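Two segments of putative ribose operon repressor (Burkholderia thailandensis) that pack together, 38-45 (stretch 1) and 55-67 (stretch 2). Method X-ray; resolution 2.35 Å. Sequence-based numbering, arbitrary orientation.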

ATOM      1  N   GLY A  38      -0.877 -24.598  -2.856  1.00 34.84           N
ATOM      2  CA  GLY A  38      -2.036 -24.942  -3.691  1.00 34.40           C
ATOM      3  C   GLY A  38      -3.385 -24.521  -3.125  1.00 35.03           C
ATOM      4  O   GLY A  38      -4.432 -25.114  -3.493  1.00 35.23           O
ATOM      5  N   TYR A  39      -3.398 -23.520  -2.234  1.00 33.79           N
ATOM      6  CA  TYR A  39      -4.646 -22.849  -1.873  1.00 33.33           C
ATOM      7  C   TYR A  39      -4.908 -21.558  -2.636  1.00 33.09           C
ATOM      8  O   TYR A  39      -3.982 -20.818  -2.902  1.00 32.14           O
ATOM      9  N   SER A  40      -6.194 -21.273  -2.848  1.00 31.67           N
ATOM     10  CA  SER A  40      -6.651 -20.033  -3.383  1.00 31.63           C
ATOM     11  C   SER A  40      -7.104 -19.080  -2.251  1.00 30.66           C
ATOM     12  O   SER A  40      -7.488 -19.525  -1.173  1.00 30.09           O
ATOM     13  N   VAL A  41      -7.094 -17.779  -2.552  1.00 30.14           N
ATOM     14  CA  VAL A  41      -7.458 -16.760  -1.604  1.00 29.02           C
ATOM     15  C   VAL A  41      -8.564 -15.818  -2.013  1.00 29.40           C
ATOM     16  O   VAL A  41      -8.407 -15.006  -2.945  1.00 29.05           O
ATOM     17  N   LEU A  42      -9.677 -15.903  -1.297  1.00 29.25           N
ATOM     18  CA  LEU A  42     -10.775 -14.980  -1.519  1.00 30.12           C
ATOM     19  C   LEU A  42     -10.527 -13.714  -0.654  1.00 30.00           C
ATOM     20  O   LEU A  42     -10.159 -13.807   0.547  1.00 30.36           O
ATOM     21  N   LEU A  43     -10.739 -12.548  -1.233  1.00 29.16           N
ATOM     22  CA  LEU A  43     -10.379 -11.331  -0.511  1.00 29.37           C
ATOM     23  C   LEU A  43     -11.587 -10.500  -0.142  1.00 28.37           C
ATOM     24  O   LEU A  43     -12.486 -10.345  -0.937  1.00 28.39           O
ATOM     25  N   ALA A  44     -11.635 -10.040   1.105  1.00 27.39           N
ATOM     26  CA  ALA A  44     -12.601  -9.051   1.470  1.00 27.16           C
ATOM     27  C   ALA A  44     -11.893  -7.894   2.169  1.00 27.68           C
ATOM     28  O   ALA A  44     -10.891  -8.069   2.912  1.00 27.46           O
ATOM     29  N   ASN A  45     -12.394  -6.711   1.893  1.00 28.25           N
ATOM     30  CA  ASN A  45     -11.868  -5.491   2.522  1.00 29.90           C
ATOM     31  C   ASN A  45     -12.968  -4.812   3.285  1.00 29.27           C
ATOM     32  O   ASN A  45     -13.942  -4.509   2.692  1.00 29.23           O
ATOM     33  N   GLU A  55     -20.320  -9.527   7.765  1.00 34.88           N
ATOM     34  CA  GLU A  55     -20.890  -9.957   6.505  1.00 35.20           C
ATOM     35  C   GLU A  55     -19.928 -10.738   5.641  1.00 34.40           C
ATOM     36  O   GLU A  55     -20.326 -11.692   4.923  1.00 33.98           O
ATOM     37  N   ALA A  56     -18.660 -10.323   5.659  1.00 33.01           N
ATOM     38  CA  ALA A  56     -17.665 -11.083   4.929  1.00 32.23           C
ATOM     39  C   ALA A  56     -17.529 -12.492   5.528  1.00 31.72           C
ATOM     40  O   ALA A  56     -17.496 -13.488   4.778  1.00 30.99           O
ATOM     41  N   VAL A  57     -17.490 -12.574   6.865  1.00 31.81           N
ATOM     42  CA  VAL A  57     -17.223 -13.844   7.533  1.00 32.70           C
ATOM     43  C   VAL A  57     -18.331 -14.837   7.113  1.00 33.26           C
ATOM     44  O   VAL A  57     -18.047 -15.933   6.680  1.00 32.99           O
ATOM     45  N   GLY A  58     -19.587 -14.402   7.224  1.00 33.70           N
ATOM     46  CA  GLY A  58     -20.757 -15.193   6.827  1.00 34.07           C
ATOM     47  C   GLY A  58     -20.754 -15.534   5.343  1.00 34.42           C
ATOM     48  O   GLY A  58     -21.009 -16.653   4.953  1.00 34.37           O
ATOM     49  N   GLN A  59     -20.384 -14.574   4.522  1.00 34.36           N
ATOM     50  CA  GLN A  59     -20.265 -14.793   3.102  1.00 35.60           C
ATOM     51  C   GLN A  59     -19.228 -15.873   2.788  1.00 35.83           C
ATOM     52  O   GLN A  59     -19.502 -16.804   1.994  1.00 35.18           O
ATOM     53  N   PHE A  60     -18.070 -15.775   3.450  1.00 35.10           N
ATOM     54  CA  PHE A  60     -16.970 -16.711   3.240  1.00 35.45           C
ATOM     55  C   PHE A  60     -17.291 -18.132   3.806  1.00 35.91           C
ATOM     56  O   PHE A  60     -16.972 -19.234   3.223  1.00 34.74           O
ATOM     57  N   PHE A  61     -17.919 -18.122   4.957  1.00 36.21           N
ATOM     58  CA  PHE A  61     -18.390 -19.379   5.500  1.00 37.62           C
ATOM     59  C   PHE A  61     -19.402 -20.119   4.610  1.00 38.46           C
ATOM     60  O   PHE A  61     -19.247 -21.329   4.319  1.00 39.00           O
ATOM     61  N   GLU A  62     -20.422 -19.422   4.120  1.00 39.41           N
ATOM     62  CA  GLU A  62     -21.373 -20.089   3.260  1.00 40.14           C
ATOM     63  C   GLU A  62     -20.727 -20.615   1.978  1.00 40.07           C
ATOM     64  O   GLU A  62     -21.130 -21.645   1.449  1.00 40.17           O
ATOM     65  N   ARG A  63     -19.707 -19.930   1.479  1.00 39.51           N
ATOM     66  CA  ARG A  63     -18.959 -20.435   0.336  1.00 39.41           C
ATOM     67  C   ARG A  63     -18.082 -21.628   0.714  1.00 39.08           C
ATOM     68  O   ARG A  63     -17.417 -22.200  -0.118  1.00 38.89           O
ATOM     69  N   ARG A  64     -18.112 -21.994   1.981  1.00 38.69           N
ATOM     70  CA  ARG A  64     -17.259 -23.036   2.532  1.00 39.07           C
ATOM     71  C   ARG A  64     -15.783 -22.920   2.177  1.00 37.60           C
ATOM     72  O   ARG A  64     -15.208 -23.821   1.559  1.00 38.26           O
ATOM     73  N   VAL A  65     -15.185 -21.808   2.566  1.00 35.93           N
ATOM     74  CA  VAL A  65     -13.735 -21.715   2.615  1.00 34.68           C
ATOM     75  C   VAL A  65     -13.243 -22.643   3.727  1.00 34.02           C
ATOM     76  O   VAL A  65     -13.972 -22.917   4.690  1.00 33.31           O
ATOM     77  N   ASP A  66     -12.008 -23.101   3.617  1.00 33.14           N
ATOM     78  CA  ASP A  66     -11.486 -24.062   4.582  1.00 33.47           C
ATOM     79  C   ASP A  66     -11.192 -23.402   5.931  1.00 33.26           C
ATOM     80  O   ASP A  66     -11.109 -24.050   6.959  1.00 33.17           O
ATOM     81  N   GLY A  67     -11.032 -22.083   5.914  1.00 32.77           N
ATOM     82  CA  GLY A  67     -10.617 -21.357   7.101  1.00 31.70           C
ATOM     83  C   GLY A  67     -10.522 -19.882   6.780  1.00 30.47           C
ATOM     84  O   GLY A  67     -10.740 -19.496   5.652  1.00 30.06           O
TER

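The strand of residues 40-45 and the helix of residues 55-62 run nearly antiparallel, their N-to-C directions 163° apart and their axes 9.5 Å apart at closest approach. Together the two stretches bury 321 Å², and no hydrogen bond crosses between them, so contact rests mainly on apolar side chains.

Leu-42 gives the most surface, 85 Å². Its CA-to-CB bond points toward the helix, and chi1 of -87° (m) with chi2 of -179° (t) carries Leu-42 CD1 to 3.8 Å from Val-65 CG1 and 3.9 Å from Arg-63 CD. Closer to the backbone, Leu-42 CB lies over one face of the Phe-60 ring, 4.2 Å from its centroid and 26° off the ring normal, which is CH-pi geometry. Val-65 is also m (chi1 -65°).

Phe-60 follows with 73 Å². Chi1 of -76° (m) directs its ring at the strand, where several residues gather round Phe-60 CZ: Leu-42 CB at 3.9 Å, Ala-44 CB at 3.6 Å, and the backbone C of Leu-43 at 3.7 Å, the last at the ring edge. Leu-43 meets the ring through its main chain; its own CA-to-CB bond points away.

Ala-44, covering 45 Å², also points toward the helix. The 3.8 Å contact between Ala-44 CB and Ala-56 CB coincides with a close approach of the backbones, 6.5 Å between Ala-44 CA and Ala-56 CA, against 8.0 Å between Leu-42 CA and Phe-60 CA. Two methyl side chains thus meet where the backbones come nearer.

Beyond the helix, Tyr-39 (chi1 -71°, m) and Asp-66 (chi1 -70°, m) point toward each other's stretch. Tyr-39 CE2 approaches Asp-66 OD1 at 3.7 Å, a contact rather than a hydrogen bond; Tyr-39 OH and both Asp-66 carboxylate oxygens are hydrogen-bonded elsewhere in the structure.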

ATOM      1  CB  TYR A  39      -4.676 -22.478  -0.366  1.00 33.41           C
ATOM      2  CG  TYR A  39      -4.810 -23.656   0.544  1.00 33.35           C
ATOM      3  CD1 TYR A  39      -3.732 -24.527   0.722  1.00 33.92           C
ATOM      4  CD2 TYR A  39      -5.992 -23.933   1.186  1.00 34.80           C
ATOM      5  CE1 TYR A  39      -3.834 -25.644   1.538  1.00 35.97           C
ATOM      6  CE2 TYR A  39      -6.103 -25.054   2.042  1.00 37.68           C
ATOM      7  CZ  TYR A  39      -5.017 -25.904   2.212  1.00 35.80           C
ATOM      8  OH  TYR A  39      -5.088 -26.994   3.042  1.00 36.34           O
ATOM      9  CB  SER A  40      -7.836 -20.301  -4.343  1.00 31.30           C
ATOM     10  OG  SER A  40      -7.370 -20.892  -5.545  1.00 32.38           O
ATOM     11  CB  VAL A  41      -6.227 -15.900  -1.212  1.00 29.48           C
ATOM     12  CG1 VAL A  41      -6.654 -14.808  -0.159  1.00 26.07           C
ATOM     13  CG2 VAL A  41      -5.093 -16.847  -0.659  1.00 26.43           C
ATOM     14  CB  LEU A  42     -12.086 -15.637  -1.082  1.00 30.02           C
ATOM     15  CG  LEU A  42     -12.950 -16.522  -1.972  1.00 32.20           C
ATOM     16  CD1 LEU A  42     -14.278 -17.015  -1.169  1.00 31.09           C
ATOM     17  CD2 LEU A  42     -13.244 -15.871  -3.324  1.00 30.15           C
ATOM     18  CB  LEU A  43      -9.389 -10.498  -1.294  1.00 29.10           C
ATOM     19  CG  LEU A  43      -9.148  -9.072  -0.831  1.00 30.28           C
ATOM     20  CD1 LEU A  43      -8.263  -9.057   0.449  1.00 27.73           C
ATOM     21  CD2 LEU A  43      -8.489  -8.224  -2.005  1.00 30.87           C
ATOM     22  CB  ALA A  44     -13.674  -9.636   2.294  1.00 26.26           C
ATOM     23  CB  ASN A  45     -11.296  -4.515   1.475  1.00 28.72           C
ATOM     24  CG  ASN A  45     -10.766  -3.220   2.116  1.00 29.57           C
ATOM     25  OD1 ASN A  45     -10.034  -3.253   3.103  1.00 29.19           O
ATOM     26  ND2 ASN A  45     -11.133  -2.103   1.556  1.00 26.43           N
ATOM     27  CB  GLU A  55     -21.436  -8.766   5.691  1.00 35.73           C
ATOM     28  CG  GLU A  55     -22.615  -8.085   6.399  1.00 40.03           C
ATOM     29  CD  GLU A  55     -23.183  -6.866   5.668  1.00 45.95           C
ATOM     30  OE1 GLU A  55     -24.379  -6.534   5.925  1.00 48.34           O
ATOM     31  OE2 GLU A  55     -22.442  -6.225   4.880  1.00 47.87           O
ATOM     32  CB  ALA A  56     -16.376 -10.373   4.880  1.00 31.66           C
ATOM     33  CB  VAL A  57     -17.175 -13.725   9.094  1.00 32.67           C
ATOM     34  CG1 VAL A  57     -17.264 -15.146   9.763  1.00 33.92           C
ATOM     35  CG2 VAL A  57     -15.888 -13.025   9.578  1.00 32.34           C
ATOM     36  CB  GLN A  59     -19.917 -13.478   2.453  1.00 36.37           C
ATOM     37  CG  GLN A  59     -19.672 -13.536   0.988  1.00 39.99           C
ATOM     38  CD  GLN A  59     -19.249 -12.206   0.479  1.00 46.31           C
ATOM     39  OE1 GLN A  59     -19.964 -11.212   0.668  1.00 49.12           O
ATOM     40  NE2 GLN A  59     -18.060 -12.153  -0.153  1.00 47.40           N
ATOM     41  CB  PHE A  60     -15.618 -16.098   3.814  1.00 35.30           C
ATOM     42  CG  PHE A  60     -14.998 -15.007   2.912  1.00 34.35           C
ATOM     43  CD1 PHE A  60     -15.566 -14.685   1.664  1.00 34.74           C
ATOM     44  CD2 PHE A  60     -13.871 -14.344   3.286  1.00 34.21           C
ATOM     45  CE1 PHE A  60     -15.010 -13.720   0.851  1.00 35.43           C
ATOM     46  CE2 PHE A  60     -13.258 -13.378   2.446  1.00 33.72           C
ATOM     47  CZ  PHE A  60     -13.836 -13.060   1.241  1.00 34.21           C
ATOM     48  CB  PHE A  61     -18.916 -19.194   6.901  1.00 38.08           C
ATOM     49  CG  PHE A  61     -19.250 -20.476   7.560  1.00 38.26           C
ATOM     50  CD1 PHE A  61     -18.242 -21.402   7.821  1.00 37.39           C
ATOM     51  CD2 PHE A  61     -20.587 -20.767   7.909  1.00 38.17           C
ATOM     52  CE1 PHE A  61     -18.527 -22.603   8.421  1.00 39.58           C
ATOM     53  CE2 PHE A  61     -20.890 -21.990   8.520  1.00 39.96           C
ATOM     54  CZ  PHE A  61     -19.851 -22.921   8.772  1.00 39.87           C
ATOM     55  CB  GLU A  62     -22.599 -19.218   2.948  1.00 41.30           C
ATOM     56  CG  GLU A  62     -22.339 -17.778   2.820  1.00 44.57           C
ATOM     57  CD  GLU A  62     -22.791 -17.224   1.465  1.00 50.37           C
ATOM     58  OE1 GLU A  62     -24.000 -16.855   1.319  1.00 52.10           O
ATOM     59  OE2 GLU A  62     -21.926 -17.137   0.549  1.00 49.16           O
ATOM     60  CB  ARG A  63     -18.088 -19.318  -0.282  1.00 39.88           C
ATOM     61  CG  ARG A  63     -18.923 -18.234  -1.000  1.00 41.04           C
ATOM     62  CD  ARG A  63     -18.026 -17.483  -1.945  1.00 42.94           C
ATOM     63  NE  ARG A  63     -18.789 -16.830  -2.999  1.00 46.78           N
ATOM     64  CZ  ARG A  63     -19.162 -17.438  -4.127  1.00 45.83           C
ATOM     65  NH1 ARG A  63     -18.821 -18.700  -4.327  1.00 42.25           N
ATOM     66  NH2 ARG A  63     -19.863 -16.771  -5.036  1.00 46.06           N
ATOM     67  CB  ARG A  64     -17.804 -24.452   2.237  1.00 39.91           C
ATOM     68  CG  ARG A  64     -19.165 -24.803   2.945  1.00 41.14           C
ATOM     69  CD  ARG A  64     -19.069 -24.593   4.444  1.00 44.32           C
ATOM     70  NE  ARG A  64     -20.274 -24.990   5.154  1.00 46.46           N
ATOM     71  CZ  ARG A  64     -21.409 -24.290   5.155  1.00 48.87           C
ATOM     72  NH1 ARG A  64     -21.476 -23.170   4.467  1.00 50.08           N
ATOM     73  NH2 ARG A  64     -22.479 -24.713   5.829  1.00 47.77           N
ATOM     74  CB  VAL A  65     -13.266 -20.274   2.917  1.00 34.68           C
ATOM     75  CG1 VAL A  65     -13.639 -19.328   1.791  1.00 34.37           C
ATOM     76  CG2 VAL A  65     -13.828 -19.824   4.255  1.00 32.17           C
ATOM     77  CB  ASP A  66     -10.246 -24.719   4.010  1.00 33.87           C
ATOM     78  CG  ASP A  66     -10.562 -25.662   2.843  1.00 33.83           C
ATOM     79  OD1 ASP A  66      -9.699 -25.926   2.001  1.00 34.62           O
ATOM     80  OD2 ASP A  66     -11.655 -26.190   2.816  1.00 37.72           O
TER